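Local coordinates for uncharacterized protein lp_2219 (Lactobacillus plantarum, PDB 3HFQ) that is of unknown function but adopts the seven-bladed beta-propeller of the lactonase family, which makes a lactone-hydrolysing activity possible though unproven, at residues 28-33 / 327-332; 253-258 / 289-294; 281-286 / 302-307; 296-301 / 315-320; 310-315 / 323-328. The protein carries 1 engineered substitution. All blocks are in the same frame, centred on the assembly; numbering follows the deposited sequence.

Contact 1 (28-33 / 327-332); sequences KTLTND and KDVTVP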
# COMPACT_ATOMS: atom_id res chain seq x y z
N LYS A 28 -20.99 -8.63 -12.26
CA LYS A 28 -19.98 -7.69 -12.66
C LYS A 28 -20.18 -6.34 -11.97
O LYS A 28 -20.06 -5.28 -12.59
CB LYS A 28 -20.04 -7.51 -14.17
CG LYS A 28 -20.00 -8.84 -14.95
CD LYS A 28 -18.68 -9.57 -14.77
CE LYS A 28 -18.59 -10.81 -15.65
NZ LYS A 28 -17.32 -11.57 -15.47
N THR A 29 -20.53 -6.38 -10.69
CA THR A 29 -20.83 -5.18 -9.94
C THR A 29 -19.96 -5.00 -8.71
O THR A 29 -19.33 -5.94 -8.22
CB THR A 29 -22.28 -5.21 -9.47
OG1 THR A 29 -22.49 -6.40 -8.70
CG2 THR A 29 -23.22 -5.22 -10.67
N LEU A 30 -19.94 -3.77 -8.21
CA LEU A 30 -19.18 -3.39 -7.03
C LEU A 30 -20.11 -2.52 -6.18
O LEU A 30 -20.68 -1.55 -6.68
CB LEU A 30 -17.95 -2.58 -7.41
CG LEU A 30 -17.18 -2.00 -6.23
CD1 LEU A 30 -16.52 -3.14 -5.46
CD2 LEU A 30 -16.13 -1.00 -6.71
N THR A 31 -20.25 -2.86 -4.91
CA THR A 31 -21.11 -2.09 -4.01
C THR A 31 -20.35 -1.65 -2.77
O THR A 31 -19.31 -2.21 -2.43
CB THR A 31 -22.31 -2.92 -3.50
OG1 THR A 31 -21.82 -4.02 -2.73
CG2 THR A 31 -23.15 -3.45 -4.64
N ASN A 32 -20.88 -0.63 -2.10
CA ASN A 32 -20.32 -0.17 -0.84
C ASN A 32 -21.50 -0.49 0.07
O ASN A 32 -22.49 0.24 0.08
CB ASN A 32 -20.04 1.34 -0.84
CG ASN A 32 -19.63 1.86 0.53
OD1 ASN A 32 -19.27 3.03 0.68
ND2 ASN A 32 -19.69 0.99 1.53
N ASP A 33 -21.41 -1.61 0.78
CA ASP A 33 -22.49 -2.05 1.65
C ASP A 33 -22.68 -1.22 2.91
O ASP A 33 -23.72 -1.32 3.57
CB ASP A 33 -22.29 -3.53 2.02
CG ASP A 33 -22.19 -4.42 0.80
OD1 ASP A 33 -23.01 -4.25 -0.13
OD2 ASP A 33 -21.31 -5.30 0.76
N LYS A 327 -18.36 2.43 -12.67
CA LYS A 327 -17.72 3.58 -12.05
C LYS A 327 -18.71 4.29 -11.14
O LYS A 327 -19.88 3.92 -11.07
CB LYS A 327 -17.22 4.57 -13.12
CG LYS A 327 -18.32 5.23 -13.94
CD LYS A 327 -17.75 6.26 -14.91
CE LYS A 327 -18.84 6.94 -15.74
NZ LYS A 327 -18.29 7.98 -16.65
N ASP A 328 -18.21 5.30 -10.45
CA ASP A 328 -19.02 6.10 -9.55
C ASP A 328 -19.70 5.37 -8.40
O ASP A 328 -20.82 5.71 -8.02
CB ASP A 328 -20.06 6.89 -10.35
CG ASP A 328 -19.42 7.92 -11.26
OD1 ASP A 328 -18.41 8.52 -10.84
OD2 ASP A 328 -19.93 8.14 -12.38
N VAL A 329 -19.02 4.37 -7.85
CA VAL A 329 -19.54 3.65 -6.69
C VAL A 329 -19.06 4.52 -5.53
O VAL A 329 -17.86 4.72 -5.36
CB VAL A 329 -18.93 2.25 -6.55
CG1 VAL A 329 -19.40 1.61 -5.25
CG2 VAL A 329 -19.33 1.39 -7.74
N THR A 330 -19.98 5.05 -4.74
CA THR A 330 -19.60 5.94 -3.66
C THR A 330 -18.88 5.34 -2.45
O THR A 330 -19.40 4.45 -1.77
CB THR A 330 -20.82 6.74 -3.15
OG1 THR A 330 -21.43 7.43 -4.26
CG2 THR A 330 -20.39 7.78 -2.12
N VAL A 331 -17.67 5.84 -2.22
CA VAL A 331 -16.83 5.45 -1.09
C VAL A 331 -16.20 6.78 -0.69
O VAL A 331 -15.29 7.27 -1.35
CB VAL A 331 -15.70 4.49 -1.50
CG1 VAL A 331 -14.77 4.25 -0.30
CG2 VAL A 331 -16.27 3.16 -1.97
N PRO A 332 -16.68 7.38 0.41
CA PRO A 332 -16.15 8.66 0.87
C PRO A 332 -14.68 8.71 1.25
O PRO A 332 -14.21 7.96 2.10
CB PRO A 332 -17.07 9.01 2.04
CG PRO A 332 -17.46 7.68 2.58
CD PRO A 332 -17.74 6.89 1.32
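The side chain of Val329 overlaps the backbone carbonyl of Leu30, with CG2 3.4 Å from Leu30 O and CG1 3.7 Å from that same Leu30 O. Val329 CG1 stands anti to its own backbone N (chi1 174°), and from there it reaches on toward Asn32, ending 4.1 Å from Asn32 N. Beside it, Leu30 CD2 lies 4.1 Å from Val329 CG2, the two side chains crossing obliquely. A compact, branched valine suits this place because its two methyls can both cover the Leu30 carbonyl oxygen while CG2 still meets a leucine. An alanine at Val329 would probably open a gap beside Leu30 CD2 and strip the cover from the Leu30 carbonyl. Further along, Asn32 CB rests 3.3 Å from Thr330 O. The strand segments run 22° apart, with their axes 6.6 Å from each other, where two neighbouring propeller blades pack. Each belongs to the outermost strand of its blade, and Leu30 also reaches Ala310 and Leu312 on strand 309-315 and Ile5 on strand 2-9.

Contact 2 (253-258 / 289-294); sequences FLYVSN and RDFDLD
This is a buried contact between neighbouring blades of the beta-propeller, with no backbone hydrogen bond between the segments. Strand 253-259 is the second strand of one four-stranded blade, and strand 290-293 is the first of the next. The two segments run nearly antiparallel, at 158°, but their axes approach no closer than 7.6 Å. That is too far for backbone pairing, so side chains must fill the interval. Phe291 does most of this work. Its CG sits between the backbone N and the carbonyl carbon (chi1 71°), and the ring packs on the backbone of strand 253-259 as well as on its side chains. One end of the ring meets Tyr255, with Phe291 CE2 3.5 Å from Tyr255 CB, while the other end meets Ser257, with Phe291 CD1 3.7 Å from Ser257 CB. A flat, wide phenylalanine is suited to spanning two positions on the same strand face, and the small Ser257 lets the ring come close. The serine hydroxyl is satisfied elsewhere, by Pro288 O and Ala244 N. Leu293 adds a second apolar point: its CD1 lies over one face of the Tyr255 ring, 4.2 Å from Tyr255 CD1. The phenol suits this position because its OH reaches polar partners beyond the apolar layer, Gly320 O and Arg315 NE. At the rim of the phenylalanine, Tyr255 O lies in the plane of the ring, 3.6 Å from Phe291 CZ.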
# COMPACT_ATOMS: atom_id res chain seq x y z
N PHE A 253 2.42 -9.32 -14.81
CA PHE A 253 1.96 -7.96 -15.00
C PHE A 253 2.07 -7.07 -13.77
O PHE A 253 1.69 -7.47 -12.67
CB PHE A 253 0.52 -7.98 -15.51
CG PHE A 253 0.38 -8.65 -16.85
CD1 PHE A 253 0.76 -7.99 -18.01
CD2 PHE A 253 -0.07 -9.96 -16.95
CE1 PHE A 253 0.69 -8.62 -19.25
CE2 PHE A 253 -0.13 -10.61 -18.18
CZ PHE A 253 0.25 -9.94 -19.34
N LEU A 254 2.59 -5.87 -13.98
CA LEU A 254 2.78 -4.89 -12.91
C LEU A 254 1.80 -3.73 -13.11
O LEU A 254 1.58 -3.28 -14.24
CB LEU A 254 4.21 -4.35 -12.93
CG LEU A 254 4.66 -3.44 -11.78
CD1 LEU A 254 4.81 -4.26 -10.49
CD2 LEU A 254 6.00 -2.81 -12.13
N TYR A 255 1.21 -3.25 -12.02
CA TYR A 255 0.26 -2.16 -12.09
C TYR A 255 0.65 -1.04 -11.12
O TYR A 255 1.15 -1.30 -10.03
CB TYR A 255 -1.16 -2.66 -11.75
CG TYR A 255 -1.64 -3.80 -12.63
CD1 TYR A 255 -1.14 -5.09 -12.46
CD2 TYR A 255 -2.56 -3.57 -13.65
CE1 TYR A 255 -1.54 -6.13 -13.31
CE2 TYR A 255 -2.96 -4.60 -14.50
CZ TYR A 255 -2.44 -5.87 -14.33
OH TYR A 255 -2.79 -6.89 -15.21
N VAL A 256 0.44 0.21 -11.53
CA VAL A 256 0.74 1.35 -10.66
C VAL A 256 -0.32 2.43 -10.86
O VAL A 256 -0.82 2.61 -11.98
CB VAL A 256 2.15 1.93 -10.95
CG1 VAL A 256 2.22 2.51 -12.35
CG2 VAL A 256 2.50 2.98 -9.91
N SER A 257 -0.69 3.13 -9.79
CA SER A 257 -1.69 4.19 -9.91
C SER A 257 -1.02 5.56 -9.94
O SER A 257 0.01 5.78 -9.29
CB SER A 257 -2.69 4.11 -8.75
OG SER A 257 -2.07 4.29 -7.49
N ASN A 258 -1.60 6.46 -10.71
CA ASN A 258 -1.08 7.82 -10.87
C ASN A 258 -2.08 8.86 -10.37
O ASN A 258 -3.20 8.93 -10.86
CB ASN A 258 -0.78 8.09 -12.35
CG ASN A 258 0.37 7.25 -12.89
OD1 ASN A 258 0.18 6.40 -13.77
ND2 ASN A 258 1.56 7.47 -12.36
N ARG A 289 -5.30 6.79 -4.97
CA ARG A 289 -4.24 6.46 -4.01
C ARG A 289 -4.02 4.97 -3.78
O ARG A 289 -2.94 4.56 -3.35
CB ARG A 289 -4.54 7.17 -2.68
CG ARG A 289 -3.46 7.01 -1.61
CD ARG A 289 -3.60 8.12 -0.57
NE ARG A 289 -2.87 7.82 0.66
CZ ARG A 289 -2.27 8.74 1.41
NH1 ARG A 289 -2.29 10.01 1.04
NH2 ARG A 289 -1.65 8.38 2.53
N ASP A 290 -5.03 4.15 -4.06
CA ASP A 290 -4.86 2.71 -3.88
C ASP A 290 -5.81 1.93 -4.78
O ASP A 290 -6.83 2.45 -5.24
CB ASP A 290 -5.08 2.30 -2.42
CG ASP A 290 -4.55 0.91 -2.11
OD1 ASP A 290 -3.62 0.45 -2.81
OD2 ASP A 290 -5.06 0.26 -1.16
N PHE A 291 -5.46 0.67 -5.02
CA PHE A 291 -6.24 -0.24 -5.85
C PHE A 291 -5.63 -1.62 -5.63
O PHE A 291 -4.57 -1.74 -5.02
CB PHE A 291 -6.10 0.13 -7.33
CG PHE A 291 -4.74 -0.19 -7.92
CD1 PHE A 291 -3.67 0.69 -7.75
CD2 PHE A 291 -4.52 -1.39 -8.58
CE1 PHE A 291 -2.41 0.38 -8.24
CE2 PHE A 291 -3.25 -1.72 -9.08
CZ PHE A 291 -2.19 -0.83 -8.90
N ASP A 292 -6.31 -2.65 -6.11
CA ASP A 292 -5.78 -4.00 -6.01
C ASP A 292 -6.58 -4.95 -6.88
O ASP A 292 -7.72 -4.67 -7.24
CB ASP A 292 -5.79 -4.50 -4.56
CG ASP A 292 -4.87 -5.70 -4.35
OD1 ASP A 292 -4.07 -6.02 -5.26
OD2 ASP A 292 -4.93 -6.33 -3.27
N LEU A 293 -5.95 -6.07 -7.24
CA LEU A 293 -6.62 -7.09 -8.03
C LEU A 293 -7.43 -7.88 -7.02
O LEU A 293 -7.06 -7.93 -5.84
CB LEU A 293 -5.60 -8.02 -8.69
CG LEU A 293 -4.81 -7.54 -9.92
CD1 LEU A 293 -3.93 -6.35 -9.56
CD2 LEU A 293 -3.96 -8.69 -10.44
N ASP A 294 -8.54 -8.47 -7.45
CA ASP A 294 -9.35 -9.26 -6.52
C ASP A 294 -8.66 -10.62 -6.40
O ASP A 294 -7.72 -10.91 -7.14
CB ASP A 294 -10.77 -9.42 -7.07
CG ASP A 294 -10.85 -10.43 -8.19
OD1 ASP A 294 -10.12 -10.28 -9.19
OD2 ASP A 294 -11.65 -11.38 -8.06

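Contact 3 (281-286 / 302-307); sequences ISTEGD and VVNQNT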
# COMPACT_ATOMS: atom_id res chain seq x y z
N ILE A 281 -5.03 3.46 -18.31
CA ILE A 281 -6.49 3.53 -18.25
C ILE A 281 -6.97 4.42 -17.11
O ILE A 281 -6.53 4.29 -15.97
CB ILE A 281 -7.11 2.12 -18.14
CG1 ILE A 281 -8.63 2.20 -18.18
CG2 ILE A 281 -6.62 1.44 -16.86
CD1 ILE A 281 -9.31 0.86 -18.40
N SER A 282 -7.88 5.33 -17.43
CA SER A 282 -8.42 6.25 -16.44
C SER A 282 -9.05 5.52 -15.26
O SER A 282 -9.65 4.46 -15.43
CB SER A 282 -9.46 7.17 -17.08
OG SER A 282 -10.09 7.98 -16.11
N THR A 283 -8.93 6.11 -14.07
CA THR A 283 -9.52 5.53 -12.87
C THR A 283 -10.93 6.09 -12.66
O THR A 283 -11.60 5.76 -11.68
CB THR A 283 -8.65 5.82 -11.62
OG1 THR A 283 -8.50 7.23 -11.45
CG2 THR A 283 -7.28 5.17 -11.77
N GLU A 284 -11.38 6.92 -13.60
CA GLU A 284 -12.71 7.53 -13.54
C GLU A 284 -12.96 8.33 -12.26
O GLU A 284 -14.05 8.30 -11.69
CB GLU A 284 -13.79 6.45 -13.68
CG GLU A 284 -13.73 5.62 -14.96
CD GLU A 284 -13.76 6.47 -16.22
OE1 GLU A 284 -14.38 7.56 -16.21
OE2 GLU A 284 -13.18 6.04 -17.24
N GLY A 285 -11.93 9.05 -11.83
CA GLY A 285 -12.04 9.85 -10.63
C GLY A 285 -10.74 10.59 -10.42
O GLY A 285 -9.83 10.48 -11.24
N ASP A 286 -10.64 11.34 -9.33
CA ASP A 286 -9.43 12.11 -9.06
C ASP A 286 -8.63 11.54 -7.89
O ASP A 286 -9.18 11.22 -6.83
CB ASP A 286 -9.80 13.57 -8.79
CG ASP A 286 -8.58 14.49 -8.70
OD1 ASP A 286 -7.68 14.38 -9.56
OD2 ASP A 286 -8.54 15.34 -7.79
N VAL A 302 -10.30 0.16 -7.87
CA VAL A 302 -9.50 1.32 -7.52
C VAL A 302 -10.40 2.32 -6.82
O VAL A 302 -11.60 2.39 -7.11
CB VAL A 302 -8.89 2.00 -8.78
CG1 VAL A 302 -9.99 2.42 -9.73
CG2 VAL A 302 -8.05 3.22 -8.37
N VAL A 303 -9.85 3.09 -5.89
CA VAL A 303 -10.63 4.11 -5.19
C VAL A 303 -9.98 5.45 -5.45
O VAL A 303 -8.76 5.57 -5.48
CB VAL A 303 -10.70 3.88 -3.66
CG1 VAL A 303 -11.55 2.66 -3.36
CG2 VAL A 303 -9.31 3.73 -3.07
N ASN A 304 -10.82 6.47 -5.66
CA ASN A 304 -10.35 7.82 -5.92
C ASN A 304 -10.62 8.69 -4.70
O ASN A 304 -11.77 8.87 -4.30
CB ASN A 304 -11.05 8.39 -7.15
CG ASN A 304 -10.73 7.61 -8.41
OD1 ASN A 304 -9.62 7.70 -8.94
ND2 ASN A 304 -11.69 6.82 -8.88
N GLN A 305 -9.55 9.22 -4.14
CA GLN A 305 -9.58 10.04 -2.94
C GLN A 305 -10.41 11.32 -2.99
O GLN A 305 -11.23 11.57 -2.10
CB GLN A 305 -8.14 10.38 -2.54
CG GLN A 305 -7.99 11.21 -1.29
CD GLN A 305 -6.53 11.50 -0.95
OE1 GLN A 305 -6.24 12.25 -0.02
NE2 GLN A 305 -5.62 10.91 -1.70
N ASN A 306 -10.20 12.14 -4.02
CA ASN A 306 -10.89 13.42 -4.11
C ASN A 306 -12.32 13.44 -4.67
O ASN A 306 -13.05 14.40 -4.44
CB ASN A 306 -10.04 14.42 -4.89
CG ASN A 306 -8.69 14.68 -4.25
OD1 ASN A 306 -8.53 14.51 -3.04
ND2 ASN A 306 -7.72 15.11 -5.04
N THR A 307 -12.71 12.40 -5.39
CA THR A 307 -14.06 12.36 -5.95
C THR A 307 -14.99 11.37 -5.26
O THR A 307 -16.12 11.16 -5.70
CB THR A 307 -14.01 12.08 -7.47
OG1 THR A 307 -13.10 11.00 -7.72
CG2 THR A 307 -13.53 13.33 -8.22
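The side-chain amide of Asn304 has Gly285 CA over one face, 3.4 Å from Asn304 CG, and Thr283 at its edge. There Thr283 OG1 donates to Asn304 OD1 at 2.8 Å, in the plane and on a lone pair. In return, Asn304 ND2 donates to Thr283 O at 3.0 Å, from above that carbonyl's plane. A glycine suits position 285, since a beta carbon built there would fall about 2.3 Å from Asn304 ND2. Two flat groups meet at Asp286 and Asn306, carboxylate and amide planes 49° apart: Asn306 ND2 meets Asp286 OD2 from above the carboxylate, 2.9 Å away. A backbone bond, Asn306 N to Asp286 O, lies beside it, and Asp286 N donates to the side-chain hydroxyl Thr307 OG1 (3.0 Å), which also bonds Asn309 OD1. Asn304 thus serves as donor and acceptor at once between two blades. Asp286 OD1 bonds Asn262 ND2, so neutral amides meet both carboxylate oxygens and would probably stabilise its negative charge.

Contact 4 (296-301 / 315-320); sequences TEAFVV and RDLTSG
Arg315 CG stands anti to the backbone N (chi1 169°) and the chain runs extended from CG to NE, before a chi4 of -85° turns the guanidinium out of that line, close to Glu297. Here two turns of one propeller blade meet: the link between its first and second strands, with an ST turn at Thr296, and the hairpin loop after its third. Arg315 NH1 donates to Glu297 O at 2.9 Å, near both the guanidinium and the carbonyl plane, while Arg315 N donates to Ala298 O at 2.8 Å. A long side chain with several N-H groups suits this place, since NH1 can serve Glu297 O while NE bonds Tyr255 OH. An alanine in place of Arg315 would probably leave Glu297 O and Tyr255 OH each without this donor, though the backbone bond could remain. Glu297 OE1 is 4.4 Å from Arg315 NH1, well out of the guanidinium plane, so charge attraction alone is plausible; OE2 bonds His249 N. Leu317 CD2 closes over Glu297 O at 3.3 Å and meets Ala298 CB. In the hairpin loop, Asp316 suits its Asx turn: OD1 accepts from Thr318 N, Ser319 N and, on its syn lone pair, Thr318 OG1 at 2.9 Å.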
# COMPACT_ATOMS: atom_id res chain seq x y z
N THR A 296 -9.46 -13.59 -7.39
CA THR A 296 -9.47 -14.39 -8.62
C THR A 296 -8.54 -13.77 -9.66
O THR A 296 -8.12 -14.43 -10.60
CB THR A 296 -10.88 -14.49 -9.24
OG1 THR A 296 -11.27 -13.22 -9.77
CG2 THR A 296 -11.89 -14.93 -8.19
N GLU A 297 -8.25 -12.49 -9.47
CA GLU A 297 -7.39 -11.71 -10.36
C GLU A 297 -8.04 -11.46 -11.72
O GLU A 297 -7.36 -11.14 -12.69
CB GLU A 297 -6.03 -12.38 -10.54
CG GLU A 297 -5.22 -12.47 -9.25
CD GLU A 297 -3.72 -12.40 -9.48
OE1 GLU A 297 -3.23 -13.01 -10.47
OE2 GLU A 297 -3.01 -11.76 -8.68
N ALA A 298 -9.36 -11.58 -11.77
CA ALA A 298 -10.10 -11.34 -13.00
C ALA A 298 -10.68 -9.93 -12.94
O ALA A 298 -11.35 -9.47 -13.87
CB ALA A 298 -11.21 -12.36 -13.16
N PHE A 299 -10.42 -9.24 -11.84
CA PHE A 299 -10.92 -7.88 -11.63
C PHE A 299 -9.92 -7.00 -10.89
O PHE A 299 -9.00 -7.50 -10.25
CB PHE A 299 -12.21 -7.91 -10.80
CG PHE A 299 -13.31 -8.72 -11.41
CD1 PHE A 299 -14.18 -8.15 -12.34
CD2 PHE A 299 -13.48 -10.06 -11.06
CE1 PHE A 299 -15.20 -8.90 -12.91
CE2 PHE A 299 -14.51 -10.82 -11.63
CZ PHE A 299 -15.37 -10.24 -12.55
N VAL A 300 -10.13 -5.69 -10.99
CA VAL A 300 -9.32 -4.71 -10.30
C VAL A 300 -10.28 -3.65 -9.77
O VAL A 300 -11.21 -3.25 -10.47
CB VAL A 300 -8.30 -4.01 -11.21
CG1 VAL A 300 -7.67 -2.83 -10.47
CG2 VAL A 300 -7.21 -5.00 -11.64
N VAL A 301 -10.07 -3.23 -8.53
CA VAL A 301 -10.89 -2.19 -7.93
C VAL A 301 -9.96 -1.07 -7.50
O VAL A 301 -8.93 -1.32 -6.87
CB VAL A 301 -11.65 -2.72 -6.68
CG1 VAL A 301 -12.29 -1.55 -5.93
CG2 VAL A 301 -12.71 -3.71 -7.11
N ARG A 315 -10.29 -7.72 -15.78
CA ARG A 315 -8.89 -7.89 -16.13
C ARG A 315 -8.70 -9.19 -16.91
O ARG A 315 -9.10 -10.25 -16.44
CB ARG A 315 -8.02 -7.92 -14.87
CG ARG A 315 -6.57 -8.34 -15.12
CD ARG A 315 -5.74 -8.37 -13.84
NE ARG A 315 -4.36 -8.76 -14.11
CZ ARG A 315 -3.93 -10.01 -14.21
NH1 ARG A 315 -4.76 -11.03 -14.04
NH2 ARG A 315 -2.66 -10.25 -14.50
N ASP A 316 -8.09 -9.10 -18.09
CA ASP A 316 -7.84 -10.29 -18.91
C ASP A 316 -6.69 -11.06 -18.26
O ASP A 316 -5.62 -10.50 -18.01
CB ASP A 316 -7.46 -9.87 -20.34
CG ASP A 316 -7.37 -11.06 -21.28
OD1 ASP A 316 -6.46 -11.90 -21.12
OD2 ASP A 316 -8.22 -11.16 -22.19
N LEU A 317 -6.93 -12.34 -17.98
CA LEU A 317 -5.94 -13.18 -17.32
C LEU A 317 -4.67 -13.47 -18.12
O LEU A 317 -3.62 -13.76 -17.54
CB LEU A 317 -6.58 -14.51 -16.92
CG LEU A 317 -7.84 -14.45 -16.04
CD1 LEU A 317 -8.30 -15.86 -15.72
CD2 LEU A 317 -7.55 -13.68 -14.77
N THR A 318 -4.75 -13.41 -19.44
CA THR A 318 -3.58 -13.69 -20.26
C THR A 318 -2.86 -12.44 -20.76
O THR A 318 -1.63 -12.42 -20.83
CB THR A 318 -3.96 -14.59 -21.47
OG1 THR A 318 -4.81 -13.87 -22.36
CG2 THR A 318 -4.68 -15.84 -20.99
N SER A 319 -3.62 -11.40 -21.08
CA SER A 319 -3.03 -10.15 -21.58
C SER A 319 -2.73 -9.14 -20.48
O SER A 319 -1.92 -8.23 -20.66
CB SER A 319 -3.97 -9.49 -22.59
OG SER A 319 -5.06 -8.87 -21.92
N GLY A 320 -3.40 -9.30 -19.34
CA GLY A 320 -3.20 -8.39 -18.22
C GLY A 320 -3.87 -7.04 -18.37
O GLY A 320 -3.87 -6.24 -17.43

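Contact 5 (310-315 / 323-328); sequences ATLYAR and SLLQKD
Leu312 and Gln326 are joined through their backbones, Leu312 N donating to Gln326 O at 2.8 Å. Leu312 O takes two donors, Leu325 N at 2.9 Å and Gln326 N at 3.2 Å, the mark of a classic beta bulge that shifts the register by one. Beyond it, Ala314 and Ser323 form another hydrogen-bonded antiparallel pair. These are the third and fourth strands of a propeller blade, linked as a beta hairpin. Among apolar contacts, Leu325 CD1 lies 4.0 Å from Leu312 CD2 and 3.6 Å from Ala314 CB, the small alanine admitting the leucine tip close to the strand. The side chains of Thr311 and Leu324 cross at about a right angle, with Thr311 CG2 3.4 Å from Leu324 CD1, a tight fit. That methyl also lies over one face of the Tyr313 ring, toward its rim, while Ser323 C sits at the ring edge. The polar side of Thr311 works differently: OG1 bonds Thr283 O and accepts from a water (2.8 Å), which in turn accepts from Asp328 N at 2.9 Å.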
# COMPACT_ATOMS: atom_id res chain seq x y z
N ALA A 310 -15.32 4.71 -6.36
CA ALA A 310 -14.51 3.54 -6.65
C ALA A 310 -14.87 3.09 -8.05
O ALA A 310 -15.97 3.36 -8.54
CB ALA A 310 -14.82 2.43 -5.64
N THR A 311 -13.94 2.41 -8.71
CA THR A 311 -14.15 1.94 -10.07
C THR A 311 -13.79 0.47 -10.19
O THR A 311 -12.80 0.02 -9.61
CB THR A 311 -13.29 2.75 -11.06
OG1 THR A 311 -13.58 4.14 -10.92
CG2 THR A 311 -13.57 2.33 -12.50
N LEU A 312 -14.61 -0.27 -10.93
CA LEU A 312 -14.38 -1.70 -11.13
C LEU A 312 -13.97 -1.98 -12.57
O LEU A 312 -14.60 -1.49 -13.51
CB LEU A 312 -15.66 -2.49 -10.82
CG LEU A 312 -15.60 -3.99 -11.13
CD1 LEU A 312 -14.64 -4.68 -10.17
CD2 LEU A 312 -16.98 -4.61 -11.02
N TYR A 313 -12.91 -2.77 -12.73
CA TYR A 313 -12.43 -3.16 -14.05
C TYR A 313 -12.43 -4.67 -14.18
O TYR A 313 -12.33 -5.39 -13.18
CB TYR A 313 -10.97 -2.76 -14.28
CG TYR A 313 -10.63 -1.31 -14.12
CD1 TYR A 313 -10.11 -0.83 -12.92
CD2 TYR A 313 -10.75 -0.43 -15.20
CE1 TYR A 313 -9.72 0.49 -12.79
CE2 TYR A 313 -10.36 0.90 -15.07
CZ TYR A 313 -9.84 1.35 -13.87
OH TYR A 313 -9.42 2.65 -13.74
N ALA A 314 -12.52 -5.13 -15.41
CA ALA A 314 -12.43 -6.55 -15.70
C ALA A 314 -10.96 -6.63 -16.11
O ALA A 314 -10.43 -5.68 -16.70
CB ALA A 314 -13.32 -6.92 -16.87
N ARG A 315 -10.29 -7.72 -15.78
CA ARG A 315 -8.89 -7.89 -16.13
C ARG A 315 -8.70 -9.19 -16.91
O ARG A 315 -9.10 -10.25 -16.44
CB ARG A 315 -8.02 -7.92 -14.87
CG ARG A 315 -6.57 -8.34 -15.12
CD ARG A 315 -5.74 -8.37 -13.84
NE ARG A 315 -4.36 -8.76 -14.11
CZ ARG A 315 -3.93 -10.01 -14.21
NH1 ARG A 315 -4.76 -11.03 -14.04
NH2 ARG A 315 -2.66 -10.25 -14.50
N SER A 323 -10.41 -3.22 -18.58
CA SER A 323 -11.51 -2.57 -19.27
C SER A 323 -12.57 -2.21 -18.24
O SER A 323 -12.87 -3.00 -17.34
CB SER A 323 -12.10 -3.49 -20.35
OG SER A 323 -12.71 -4.64 -19.80
N LEU A 324 -13.10 -1.00 -18.36
CA LEU A 324 -14.11 -0.50 -17.43
C LEU A 324 -15.39 -1.33 -17.36
O LEU A 324 -15.93 -1.75 -18.38
CB LEU A 324 -14.47 0.94 -17.80
CG LEU A 324 -15.50 1.67 -16.94
CD1 LEU A 324 -15.00 1.77 -15.51
CD2 LEU A 324 -15.76 3.06 -17.51
N LEU A 325 -15.87 -1.56 -16.13
CA LEU A 325 -17.11 -2.30 -15.92
C LEU A 325 -18.11 -1.41 -15.20
O LEU A 325 -19.27 -1.31 -15.60
CB LEU A 325 -16.86 -3.55 -15.07
CG LEU A 325 -16.26 -4.77 -15.76
CD1 LEU A 325 -16.06 -5.88 -14.74
CD2 LEU A 325 -17.19 -5.25 -16.88
N GLN A 326 -17.66 -0.74 -14.14
CA GLN A 326 -18.55 0.13 -13.39
C GLN A 326 -17.76 1.25 -12.72
O GLN A 326 -16.64 1.04 -12.25
CB GLN A 326 -19.31 -0.68 -12.33
CG GLN A 326 -20.32 0.12 -11.52
CD GLN A 326 -21.01 -0.72 -10.46
OE1 GLN A 326 -20.61 -1.86 -10.21
NE2 GLN A 326 -22.04 -0.17 -9.83
N LYS A 327 -18.36 2.43 -12.67
CA LYS A 327 -17.72 3.58 -12.05
C LYS A 327 -18.71 4.29 -11.14
O LYS A 327 -19.88 3.92 -11.07
CB LYS A 327 -17.22 4.57 -13.12
CG LYS A 327 -18.32 5.23 -13.94
CD LYS A 327 -17.75 6.26 -14.91
CE LYS A 327 -18.84 6.94 -15.74
NZ LYS A 327 -18.29 7.98 -16.65
N ASP A 328 -18.21 5.30 -10.45
CA ASP A 328 -19.02 6.10 -9.55
C ASP A 328 -19.70 5.37 -8.40
O ASP A 328 -20.82 5.71 -8.02
CB ASP A 328 -20.06 6.89 -10.35
CG ASP A 328 -19.42 7.92 -11.26
OD1 ASP A 328 -18.41 8.52 -10.84
OD2 ASP A 328 -19.93 8.14 -12.38
O HOH W 1 -15.44 6.14 -10.32

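In the fold
All five contacts involve the blade built from strands 290-293, 299-304, 309-315 and 322-330. Contacts 4 and 5 lie within it, whereas contacts 2 and 3 tie it to the preceding blade and contact 1 joins its outer strand to the blade of strands 2-9, 17-24, 29-38 and 334-339. That blade combines both chain ends, so contact 1 spans nearly the whole sequence and encloses contacts 2, 3 and 4, while contact 5 ends on the same strand, 322-330, and shares Lys327 and Asp328 with it. Contacts 2 and 3 interleave along the chain, as do 3 and 4, and 4 and 5. Centres of contacts 1 and 5 are about 10 Å apart. The last complete blade is thus held on both flanks where the propeller ring closes.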